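Local coordinates for Alpha/beta hydrolase fold protein (Nakamurella multipartita, PDB 4Y7D) that probably acts as a hydrolase of the alpha/beta hydrolase fold, its substrate not established, at residues Val18-Arg22 with Gly23-Cys27. Sequence-based numbering, arbitrary orientation. Where two conformers were deposited one is given.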
loop_
_atom_site.group_PDB
_atom_site.type_symbol
_atom_site.label_atom_id
_atom_site.label_comp_id
_atom_site.label_asym_id
_atom_site.label_seq_id
_atom_site.Cartn_x
_atom_site.Cartn_y
_atom_site.Cartn_z
ATOM N N VAL A 18 15.940 11.669 4.015
ATOM C CA VAL A 18 16.961 11.513 3.007
ATOM C C VAL A 18 16.863 12.667 2.040
ATOM O O VAL A 18 15.829 12.821 1.381
ATOM C CB VAL A 18 16.828 10.184 2.260
ATOM C CG1 VAL A 18 17.907 10.055 1.176
ATOM C CG2 VAL A 18 16.935 9.033 3.231
ATOM N N SER A 19 17.958 13.418 1.897
ATOM C CA SER A 19 17.962 14.531 0.941
ATOM C C SER A 19 18.355 14.028 -0.425
ATOM O O SER A 19 19.520 13.703 -0.682
ATOM C CB SER A 19 18.924 15.641 1.280
ATOM O OG SER A 19 18.588 16.221 2.505
ATOM N N THR A 20 17.401 14.058 -1.328
ATOM C CA THR A 20 17.598 13.582 -2.706
ATOM C C THR A 20 17.660 14.776 -3.661
ATOM O O THR A 20 17.287 15.889 -3.334
ATOM C CB THR A 20 16.486 12.621 -3.196
ATOM O OG1 THR A 20 15.371 13.366 -3.722
ATOM C CG2 THR A 20 16.006 11.682 -2.088
ATOM N N ALA A 21 18.039 14.485 -4.894
ATOM C CA ALA A 21 18.122 15.517 -5.916
ATOM C C ALA A 21 16.730 16.049 -6.234
ATOM O O ALA A 21 16.635 17.158 -6.750
ATOM C CB ALA A 21 18.791 14.975 -7.185
ATOM N N ARG A 22 15.692 15.254 -5.941
ATOM C CA ARG A 22 14.293 15.685 -6.166
ATOM C C ARG A 22 13.623 16.301 -4.932
ATOM O O ARG A 22 12.442 16.715 -5.004
ATOM C CB ARG A 22 13.487 14.525 -6.690
ATOM C CG ARG A 22 13.939 13.987 -8.053
ATOM C CD ARG A 22 13.626 14.929 -9.206
ATOM N NE ARG A 22 12.182 15.196 -9.282
ATOM C CZ ARG A 22 11.607 15.834 -10.295
ATOM N NH1 ARG A 22 12.356 16.298 -11.312
ATOM N NH2 ARG A 22 10.273 16.028 -10.294
ATOM N N GLY A 23 14.355 16.395 -3.825
ATOM C CA GLY A 23 13.855 16.949 -2.557
ATOM C C GLY A 23 14.013 15.974 -1.411
ATOM O O GLY A 23 14.455 14.839 -1.584
ATOM N N GLU A 24 13.598 16.406 -0.231
ATOM C CA GLU A 24 13.668 15.557 0.937
ATOM C C GLU A 24 12.558 14.511 0.930
ATOM O O GLU A 24 11.447 14.776 0.479
ATOM C CB GLU A 24 13.630 16.414 2.212
ATOM C CG GLU A 24 14.949 17.155 2.435
ATOM C CD GLU A 24 14.936 18.151 3.582
ATOM O OE1 GLU A 24 13.966 18.183 4.373
ATOM O OE2 GLU A 24 15.919 18.920 3.692
ATOM N N VAL A 25 12.884 13.317 1.405
ATOM C CA VAL A 25 11.876 12.255 1.568
ATOM C C VAL A 25 12.171 11.523 2.848
ATOM O O VAL A 25 13.345 11.183 3.130
ATOM C CB VAL A 25 11.766 11.280 0.339
ATOM C CG1 VAL A 25 13.038 10.469 0.146
ATOM C CG2 VAL A 25 10.590 10.322 0.453
ATOM N N ASP A 26 11.135 11.288 3.668
ATOM C CA ASP A 26 11.326 10.520 4.877
ATOM C C ASP A 26 11.113 9.044 4.610
ATOM O O ASP A 26 10.229 8.638 3.815
ATOM C CB ASP A 26 10.368 11.008 5.975
ATOM C CG ASP A 26 10.830 12.271 6.643
ATOM O OD1 ASP A 26 11.846 12.917 6.231
ATOM O OD2 ASP A 26 10.176 12.625 7.651
ATOM N N CYS A 27 11.848 8.228 5.342
ATOM C CA CYS A 27 11.681 6.797 5.230
ATOM C C CYS A 27 12.129 6.084 6.484
ATOM O O CYS A 27 12.785 6.665 7.337
ATOM C CB CYS A 27 12.361 6.256 3.973
ATOM S SG CYS A 27 14.119 6.424 3.996
#
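Thr20 has chi1 near 85°, which sets OG1 between its own backbone N and carbonyl carbon and brings it against Gly23 O. From there the hydroxyl donates, with Thr20 OG1 to Gly23 O at 2.8 Å, in the carbonyl plane and on a lone pair. The same oxygen takes a second bond, Thr20 N to Gly23 O at 3.1 Å, from above that plane. Thr20 OG1 also accepts from Arg22 N at 2.9 Å, forming an ST turn inside the type I beta turn from Thr20 to Gly23. With a serine here, Val25 CG1 would probably lose its neighbour Thr20 CG2, at 3.9 Å, and a gap would open on this side of the hairpin. The turn closes a beta hairpin with a two-residue loop at the edge of the alpha/beta hydrolase sheet, with 16-20 as its outermost strand on this side. Gly23 has a positive phi, 124°, where a CB would clash with Arg22 O. Further along, Val18 N to Val25 O is a nearly straight bond of 2.8 Å, and Val25 N returns one to Val18 O. Val18 CG2 meets Cys27 SG at 3.9 Å. The side chains of Val18 and Thr20 touch helix 82-95. On the opposite face, Ser19 and Glu24 form a non-hydrogen-bonded pair.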